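Local coordinates for Nitrate/nitrite binding protein NrtA (Synechocystis sp., PDB 2G29), which binds nitrate as the solute-binding component of the NrtABCD ABC transporter, which takes up nitrate and probably also nitrite, at residues A[57-62]-A[263-268]; A[45-50]-A[119-124]; A[303-306]-A[311-314]. All blocks are in the same frame, centred on the assembly; numbering follows the deposited sequence.

Interaction 1: residues A[57-62]-A[263-268]; sequences YAKYGM and VMEAQQ
The nearest backbone approach between 57-62 and 263-268 is at Tyr57 and Val263, whose CA atoms lie 7.7 Å apart, so side chains must bridge the gap between the end of helix 56-59 and the long helix 253-271. The short helix closes in a Schellman motif: Met62 N bonds to Tyr57 O, Gly61 N to Ala58 O, and Gly61 has the positive phi (74°) of the C-prime residue. Lys59 and Tyr60, at this helix end, both reach for one carboxylate oxygen. The Lys59 chain is extended throughout, starting with CG anti to the backbone N (chi1 178°), and it carries NZ to 2.8 Å from Glu265 OE1, a salt bridge that uses the oxygen's syn lone pair. Tyr60 OH gives a weak hydrogen bond to the same Glu265 OE1 at 3.0 Å. That oxygen sits at the edge of the Tyr60 ring, in its plane, whereas the carboxylate plane is turned 85° from the ring. Lys59 CG lies over one face of the ring, toward its rim. On the more buried side, Tyr57 CE2 meets Val263 CG2 at 4.3 Å, while the Tyr57 hydroxyl bonds to Leu48 O. Two donors thus converge on OE1 across a partly exposed edge, and the lysine's positive charge probably helps keep Glu265 ionised.

Interaction 2: residues A[45-50]-A[119-124]; sequences AAPLII and ARLNVN
In the domain of this C-clamp-shaped, periplasmic-binding-protein-type fold that carries strand 115-120, the first helix, 46-53, packs against the turn of chain leaving that outermost strand of the mixed sheet. Leu121, just past the strand, has its CA 7.1 Å from that of Pro47, the nearest backbone approach, and its side chain carries the whole contact. The interface is small, 146 Å² over both sides, and all three touching residues are buried. With CG anti to the carbonyl carbon (chi1 -81°), Leu121 directs its CD2 branch at the first turn of the helix. This methyl lies against the Pro47 ring, 3.9 Å from Pro47 CB, and also meets the CD2 methyl of Leu48 at 4.2 Å. The proline offers its CB and CG, and the leucine beside it only a methyl, so one branch of Leu121 is shared by two consecutive helix residues. His93 of strand 91-95 touches Leu48 and Leu121 alike, tying the contact to the middle of the sheet.

The nitrate site is close by: the side chain of Leu121, probably in its second shell, lies about 4 Å from that of Lys240 and about 8 Å from that of Trp73, both nitrate-binding residues. The backbone of Leu121 is hydrogen-bonded to that of Lys240, and Asn122 OD1 accepts from Lys240 N, so this turn probably helps to position Lys240. Packing is tight at one point, where Pro47 CG and Leu121 CD2 are 3.3 Å apart.

Interaction 3: residues A[303-306]-A[311-314]; sequences IYNF and ETFE
Tyr304 O is gripped from two directions in this antiparallel beta hairpin: Phe313 N donates to it at 3.1 Å, from 28° off the carbonyl plane, and a water donates to it as well. The same water donates to Glu311 O and accepts from Phe306 N, joining the two strands just beyond their paired residues. The return bond of the hydrogen-bonded Tyr304-Phe313 pair, from Tyr304 N to Phe313 O, is shorter at 2.7 Å and nearly straight. Phe313 CG stands between its own backbone N and carbonyl carbon (chi1 68°), which brings the ring across the facing strand. Tyr304 CB then makes a CH-pi contact over one face of that ring, 3.7 Å from its centroid, while the Tyr304 ring is near parallel but slid away. Phe306 takes the ring edge of Phe313 on its face, a T-shaped pair with planes at 88°. The three rings form an aromatic cluster, and Tyr304 and Phe306 also touch Thr229 of strand 225-229. A serine at Phe313 would probably strip Tyr304 CB of its cover and leave the face of Phe306 without its edge-on partner. Where the two phenylalanine rings meet, Phe306 CZ and Phe313 CZ are 3.8 Å apart.

Interactions 1 and 2 form one continuous patch, their centres 12 Å apart. Tyr57 OH reaches Leu48 O at 2.8 Å, joining helices 56-59 and 46-53. Helix 253-271 touches both segments of interaction 2: Gln267 NE2 lies 2.9 Å from Arg120 O, and Val263 CG2 packs on Leu48 CD2 at 3.5 Å. Their segments alternate along the chain. Interaction 3 comes later in sequence and stands apart, with centres 33 Å from interaction 1 and 23 Å from interaction 2. Its Tyr304 side chain is about 9 Å from that of nitrate-binding Gln126, too far to touch, and Val263's side chain is about 10 Å from that of Lys240; interaction 2 comes closest to a nitrate-binding side chain.

Interaction 1: residues A[57-62]-A[263-268]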
loop_
_atom_site.group_PDB
_atom_site.type_symbol
_atom_site.label_atom_id
_atom_site.label_comp_id
_atom_site.label_asym_id
_atom_site.label_seq_id
_atom_site.Cartn_x
_atom_site.Cartn_y
_atom_site.Cartn_z
ATOM N N TYR A 57 -11.480 -18.439 -2.479
ATOM C CA TYR A 57 -12.814 -17.923 -2.164
ATOM C C TYR A 57 -13.852 -19.038 -2.217
ATOM O O TYR A 57 -14.754 -19.118 -1.373
ATOM C CB TYR A 57 -13.285 -16.818 -3.132
ATOM C CG TYR A 57 -12.466 -15.546 -3.158
ATOM C CD1 TYR A 57 -11.875 -15.120 -4.347
ATOM C CD2 TYR A 57 -12.303 -14.765 -2.016
ATOM C CE1 TYR A 57 -11.135 -13.940 -4.399
ATOM C CE2 TYR A 57 -11.569 -13.575 -2.059
ATOM C CZ TYR A 57 -10.984 -13.178 -3.261
ATOM O OH TYR A 57 -10.187 -12.026 -3.290
ATOM N N ALA A 58 -13.725 -19.896 -3.221
ATOM C CA ALA A 58 -14.678 -20.985 -3.389
ATOM C C ALA A 58 -14.572 -21.967 -2.238
ATOM O O ALA A 58 -15.579 -22.486 -1.783
ATOM C CB ALA A 58 -14.433 -21.682 -4.735
ATOM N N LYS A 59 -13.353 -22.208 -1.773
ATOM C CA LYS A 59 -13.133 -23.097 -0.645
ATOM C C LYS A 59 -13.955 -22.616 0.566
ATOM O O LYS A 59 -14.441 -23.433 1.353
ATOM C CB LYS A 59 -11.638 -23.165 -0.323
ATOM C CG LYS A 59 -11.284 -24.029 0.882
ATOM C CD LYS A 59 -9.791 -24.126 1.090
ATOM C CE LYS A 59 -9.475 -24.838 2.383
ATOM N NZ LYS A 59 -8.019 -24.913 2.604
ATOM N N TYR A 60 -14.124 -21.302 0.717
ATOM C CA TYR A 60 -14.924 -20.767 1.818
ATOM C C TYR A 60 -16.366 -20.357 1.468
ATOM O O TYR A 60 -16.905 -19.409 2.029
ATOM C CB TYR A 60 -14.170 -19.603 2.515
ATOM C CG TYR A 60 -12.901 -20.099 3.158
ATOM C CD1 TYR A 60 -11.688 -20.056 2.481
ATOM C CD2 TYR A 60 -12.948 -20.810 4.370
ATOM C CE1 TYR A 60 -10.569 -20.721 2.961
ATOM C CE2 TYR A 60 -11.829 -21.472 4.852
ATOM C CZ TYR A 60 -10.642 -21.438 4.148
ATOM O OH TYR A 60 -9.533 -22.149 4.596
ATOM N N GLY A 61 -16.982 -21.069 0.519
ATOM C CA GLY A 61 -18.372 -20.837 0.179
ATOM C C GLY A 61 -18.787 -19.619 -0.613
ATOM O O GLY A 61 -19.973 -19.275 -0.668
ATOM N N MET A 62 -17.813 -18.988 -1.259
ATOM C CA MET A 62 -18.080 -17.803 -2.044
ATOM C C MET A 62 -17.395 -17.970 -3.376
ATOM O O MET A 62 -16.397 -17.314 -3.677
ATOM C CB MET A 62 -17.564 -16.584 -1.285
ATOM C CG MET A 62 -18.397 -16.357 -0.019
ATOM S SD MET A 62 -17.883 -14.932 0.828
ATOM C CE MET A 62 -18.848 -13.702 -0.085
ATOM N N VAL A 263 -8.626 -14.837 1.955
ATOM C CA VAL A 263 -7.492 -13.931 1.720
ATOM C C VAL A 263 -6.251 -14.340 2.544
ATOM O O VAL A 263 -5.126 -14.270 2.070
ATOM C CB VAL A 263 -7.904 -12.465 2.034
ATOM C CG1 VAL A 263 -6.672 -11.538 2.079
ATOM C CG2 VAL A 263 -8.858 -11.957 0.927
ATOM N N MET A 264 -6.443 -14.771 3.785
ATOM C CA MET A 264 -5.331 -15.211 4.608
ATOM C C MET A 264 -4.628 -16.435 4.002
ATOM O O MET A 264 -3.393 -16.523 3.998
ATOM C CB MET A 264 -5.833 -15.607 5.985
ATOM C CG MET A 264 -6.201 -14.461 6.840
ATOM S SD MET A 264 -6.812 -15.055 8.440
ATOM C CE MET A 264 -7.086 -13.555 9.125
ATOM N N GLU A 265 -5.414 -17.399 3.524
ATOM C CA GLU A 265 -4.780 -18.571 2.921
ATOM C C GLU A 265 -4.057 -18.146 1.647
ATOM O O GLU A 265 -2.981 -18.632 1.377
ATOM C CB GLU A 265 -5.808 -19.647 2.598
ATOM C CG GLU A 265 -6.353 -20.362 3.836
ATOM C CD GLU A 265 -6.460 -21.852 3.595
ATOM O OE1 GLU A 265 -7.224 -22.251 2.699
ATOM O OE2 GLU A 265 -5.767 -22.620 4.294
ATOM N N ALA A 266 -4.634 -17.215 0.889
ATOM C CA ALA A 266 -3.953 -16.773 -0.327
ATOM C C ALA A 266 -2.672 -16.051 0.045
ATOM O O ALA A 266 -1.654 -16.144 -0.668
ATOM C CB ALA A 266 -4.864 -15.866 -1.154
ATOM N N GLN A 267 -2.690 -15.298 1.149
ATOM C CA GLN A 267 -1.474 -14.620 1.597
ATOM C C GLN A 267 -0.362 -15.615 1.948
ATOM O O GLN A 267 0.793 -15.402 1.627
ATOM C CB GLN A 267 -1.754 -13.742 2.816
ATOM C CG GLN A 267 -2.474 -12.444 2.479
ATOM C CD GLN A 267 -2.766 -11.636 3.725
ATOM O OE1 GLN A 267 -3.430 -12.121 4.638
ATOM N NE2 GLN A 267 -2.269 -10.392 3.768
ATOM N N GLN A 268 -0.732 -16.696 2.638
ATOM C CA GLN A 268 0.238 -17.719 3.008
ATOM C C GLN A 268 0.817 -18.362 1.751
ATOM O O GLN A 268 2.021 -18.644 1.677
ATOM C CB GLN A 268 -0.457 -18.753 3.887
ATOM C CG GLN A 268 -0.738 -18.217 5.284
ATOM C CD GLN A 268 -1.539 -19.181 6.110
ATOM O OE1 GLN A 268 -2.764 -19.199 6.058
ATOM N NE2 GLN A 268 -0.847 -19.998 6.878
#

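Interaction 2: residues A[45-50]-A[119-124]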
loop_
_atom_site.group_PDB
_atom_site.type_symbol
_atom_site.label_atom_id
_atom_site.label_comp_id
_atom_site.label_asym_id
_atom_site.label_seq_id
_atom_site.Cartn_x
_atom_site.Cartn_y
_atom_site.Cartn_z
ATOM N N ALA A 45 -1.527 -6.699 -4.728
ATOM C CA ALA A 45 -2.924 -7.110 -4.877
ATOM C C ALA A 45 -2.949 -8.638 -5.031
ATOM O O ALA A 45 -4.013 -9.232 -5.060
ATOM C CB ALA A 45 -3.528 -6.479 -6.130
ATOM N N ALA A 46 -1.760 -9.254 -5.128
ATOM C CA ALA A 46 -1.697 -10.712 -5.355
ATOM C C ALA A 46 -2.610 -11.570 -4.491
ATOM O O ALA A 46 -3.266 -12.456 -5.002
ATOM C CB ALA A 46 -0.263 -11.234 -5.239
ATOM N N PRO A 47 -2.667 -11.322 -3.188
ATOM C CA PRO A 47 -3.546 -12.161 -2.360
ATOM C C PRO A 47 -4.999 -12.174 -2.832
ATOM O O PRO A 47 -5.654 -13.218 -2.796
ATOM C CB PRO A 47 -3.383 -11.568 -0.956
ATOM C CG PRO A 47 -2.837 -10.206 -1.172
ATOM C CD PRO A 47 -1.939 -10.324 -2.387
ATOM N N LEU A 48 -5.531 -11.035 -3.275
ATOM C CA LEU A 48 -6.917 -11.008 -3.720
ATOM C C LEU A 48 -7.120 -11.760 -5.045
ATOM O O LEU A 48 -8.162 -12.411 -5.245
ATOM C CB LEU A 48 -7.433 -9.574 -3.886
ATOM C CG LEU A 48 -7.515 -8.729 -2.614
ATOM C CD1 LEU A 48 -8.433 -7.555 -2.899
ATOM C CD2 LEU A 48 -8.053 -9.534 -1.434
ATOM N N ILE A 49 -6.121 -11.686 -5.922
ATOM C CA ILE A 49 -6.170 -12.338 -7.235
ATOM C C ILE A 49 -5.965 -13.838 -7.075
ATOM O O ILE A 49 -6.738 -14.628 -7.637
ATOM C CB ILE A 49 -5.100 -11.700 -8.153
ATOM C CG1 ILE A 49 -5.568 -10.293 -8.578
ATOM C CG2 ILE A 49 -4.896 -12.557 -9.399
ATOM C CD1 ILE A 49 -5.903 -9.336 -7.482
ATOM N N ILE A 50 -4.958 -14.218 -6.300
ATOM C CA ILE A 50 -4.666 -15.649 -6.045
ATOM C C ILE A 50 -5.855 -16.291 -5.316
ATOM O O ILE A 50 -6.175 -17.473 -5.535
ATOM C CB ILE A 50 -3.357 -15.804 -5.226
ATOM C CG1 ILE A 50 -2.149 -15.673 -6.153
ATOM C CG2 ILE A 50 -3.269 -17.179 -4.542
ATOM C CD1 ILE A 50 -2.145 -16.612 -7.297
ATOM N N ALA A 119 -7.636 -6.717 7.208
ATOM C CA ALA A 119 -6.290 -7.261 7.229
ATOM C C ALA A 119 -5.348 -6.282 6.560
ATOM O O ALA A 119 -5.784 -5.374 5.818
ATOM C CB ALA A 119 -6.261 -8.579 6.459
ATOM N N ARG A 120 -4.064 -6.480 6.783
ATOM C CA ARG A 120 -3.049 -5.699 6.060
ATOM C C ARG A 120 -2.697 -6.685 4.934
ATOM O O ARG A 120 -2.386 -7.853 5.210
ATOM C CB ARG A 120 -1.794 -5.425 6.917
ATOM C CG ARG A 120 -0.840 -4.380 6.329
ATOM C CD ARG A 120 -1.443 -2.981 6.498
ATOM N NE ARG A 120 -1.548 -2.689 7.928
ATOM C CZ ARG A 120 -2.442 -1.872 8.505
ATOM N NH1 ARG A 120 -3.347 -1.195 7.782
ATOM N NH2 ARG A 120 -2.510 -1.798 9.839
ATOM N N LEU A 121 -2.784 -6.261 3.678
ATOM C CA LEU A 121 -2.428 -7.161 2.580
ATOM C C LEU A 121 -0.919 -7.417 2.491
ATOM O O LEU A 121 -0.491 -8.536 2.169
ATOM C CB LEU A 121 -2.959 -6.611 1.245
ATOM C CG LEU A 121 -4.439 -6.899 0.996
ATOM C CD1 LEU A 121 -4.897 -6.222 -0.270
ATOM C CD2 LEU A 121 -4.662 -8.419 0.864
ATOM N N ASN A 122 -0.095 -6.424 2.803
ATOM C CA ASN A 122 1.350 -6.565 2.713
ATOM C C ASN A 122 2.103 -5.498 3.465
ATOM O O ASN A 122 1.536 -4.476 3.836
ATOM C CB ASN A 122 1.821 -6.433 1.250
ATOM C CG ASN A 122 1.817 -4.978 0.768
ATOM O OD1 ASN A 122 0.772 -4.319 0.765
ATOM N ND2 ASN A 122 2.994 -4.466 0.410
ATOM N N VAL A 123 3.378 -5.784 3.708
ATOM C CA VAL A 123 4.322 -4.777 4.198
ATOM C C VAL A 123 5.374 -4.653 3.062
ATOM O O VAL A 123 5.489 -5.562 2.195
ATOM C CB VAL A 123 5.038 -5.139 5.539
ATOM C CG1 VAL A 123 4.015 -5.169 6.651
ATOM C CG2 VAL A 123 5.817 -6.457 5.440
ATOM N N ASN A 124 6.086 -3.524 3.056
ATOM C CA ASN A 124 7.192 -3.243 2.127
ATOM C C ASN A 124 6.844 -3.189 0.643
ATOM O O ASN A 124 5.683 -3.280 0.237
ATOM C CB ASN A 124 8.298 -4.343 2.228
ATOM C CG ASN A 124 8.983 -4.409 3.588
ATOM O OD1 ASN A 124 9.120 -3.417 4.279
ATOM N ND2 ASN A 124 9.408 -5.622 3.972
#

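Interaction 3: residues A[303-306]-A[311-314]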
loop_
_atom_site.group_PDB
_atom_site.type_symbol
_atom_site.label_atom_id
_atom_site.label_comp_id
_atom_site.label_asym_id
_atom_site.label_seq_id
_atom_site.Cartn_x
_atom_site.Cartn_y
_atom_site.Cartn_z
ATOM N N ILE A 303 15.261 -9.578 -5.392
ATOM C CA ILE A 303 16.423 -9.280 -6.230
ATOM C C ILE A 303 16.228 -7.855 -6.730
ATOM O O ILE A 303 15.272 -7.587 -7.479
ATOM C CB ILE A 303 16.524 -10.228 -7.426
ATOM C CG1 ILE A 303 16.663 -11.652 -6.910
ATOM C CG2 ILE A 303 17.700 -9.815 -8.318
ATOM C CD1 ILE A 303 16.556 -12.689 -8.006
ATOM N N TYR A 304 17.150 -6.967 -6.364
ATOM C CA TYR A 304 17.025 -5.559 -6.712
ATOM C C TYR A 304 18.018 -4.921 -7.659
ATOM O O TYR A 304 19.201 -4.772 -7.317
ATOM C CB TYR A 304 17.035 -4.707 -5.426
ATOM C CG TYR A 304 15.798 -4.862 -4.583
ATOM C CD1 TYR A 304 15.735 -5.773 -3.513
ATOM C CD2 TYR A 304 14.661 -4.120 -4.881
ATOM C CE1 TYR A 304 14.560 -5.932 -2.770
ATOM C CE2 TYR A 304 13.478 -4.267 -4.135
ATOM C CZ TYR A 304 13.439 -5.167 -3.096
ATOM O OH TYR A 304 12.290 -5.339 -2.359
ATOM N N ASN A 305 17.545 -4.544 -8.838
ATOM C CA ASN A 305 18.364 -3.787 -9.787
ATOM C C ASN A 305 17.710 -2.396 -9.818
ATOM O O ASN A 305 16.586 -2.239 -10.332
ATOM C CB ASN A 305 18.348 -4.413 -11.200
ATOM C CG ASN A 305 19.055 -3.535 -12.224
ATOM O OD1 ASN A 305 19.861 -2.673 -11.867
ATOM N ND2 ASN A 305 18.772 -3.755 -13.490
ATOM N N PHE A 306 18.412 -1.408 -9.264
ATOM C CA PHE A 306 17.933 -0.032 -9.224
ATOM C C PHE A 306 18.314 0.776 -10.477
ATOM O O PHE A 306 17.923 1.920 -10.607
ATOM C CB PHE A 306 18.465 0.725 -7.996
ATOM C CG PHE A 306 17.837 0.331 -6.674
ATOM C CD1 PHE A 306 16.732 -0.524 -6.592
ATOM C CD2 PHE A 306 18.330 0.877 -5.498
ATOM C CE1 PHE A 306 16.135 -0.807 -5.331
ATOM C CE2 PHE A 306 17.739 0.591 -4.267
ATOM C CZ PHE A 306 16.635 -0.249 -4.186
ATOM N N GLU A 311 25.149 -1.809 -8.962
ATOM C CA GLU A 311 25.194 -3.268 -8.943
ATOM C C GLU A 311 23.918 -3.855 -8.335
ATOM O O GLU A 311 23.385 -3.325 -7.361
ATOM C CB GLU A 311 26.408 -3.722 -8.135
ATOM C CG GLU A 311 27.742 -3.265 -8.708
ATOM C CD GLU A 311 28.842 -3.268 -7.657
ATOM O OE1 GLU A 311 28.755 -2.447 -6.709
ATOM O OE2 GLU A 311 29.781 -4.092 -7.769
ATOM N N THR A 312 23.434 -4.944 -8.928
ATOM C CA THR A 312 22.238 -5.634 -8.446
ATOM C C THR A 312 22.569 -6.297 -7.109
ATOM O O THR A 312 23.668 -6.827 -6.932
ATOM C CB THR A 312 21.777 -6.713 -9.462
ATOM O OG1 THR A 312 21.400 -6.073 -10.688
ATOM C CG2 THR A 312 20.579 -7.507 -8.928
ATOM N N PHE A 313 21.623 -6.273 -6.170
ATOM C CA PHE A 313 21.819 -6.871 -4.847
ATOM C C PHE A 313 20.563 -7.644 -4.462
ATOM O O PHE A 313 19.507 -7.457 -5.071
ATOM C CB PHE A 313 22.134 -5.782 -3.794
ATOM C CG PHE A 313 20.973 -4.847 -3.489
ATOM C CD1 PHE A 313 20.040 -5.160 -2.510
ATOM C CD2 PHE A 313 20.825 -3.662 -4.200
ATOM C CE1 PHE A 313 18.956 -4.291 -2.238
ATOM C CE2 PHE A 313 19.756 -2.786 -3.945
ATOM C CZ PHE A 313 18.823 -3.109 -2.964
ATOM N N GLU A 314 20.690 -8.558 -3.505
ATOM C CA GLU A 314 19.559 -9.338 -3.025
ATOM C C GLU A 314 19.291 -8.985 -1.564
ATOM O O GLU A 314 20.223 -8.818 -0.787
ATOM C CB GLU A 314 19.860 -10.832 -3.117
ATOM C CG GLU A 314 18.731 -11.687 -2.597
ATOM C CD GLU A 314 19.125 -13.134 -2.400
ATOM O OE1 GLU A 314 20.250 -13.511 -2.785
ATOM O OE2 GLU A 314 18.306 -13.906 -1.862
HETATM O O HOH W 1 20.702 -2.149 -7.743
#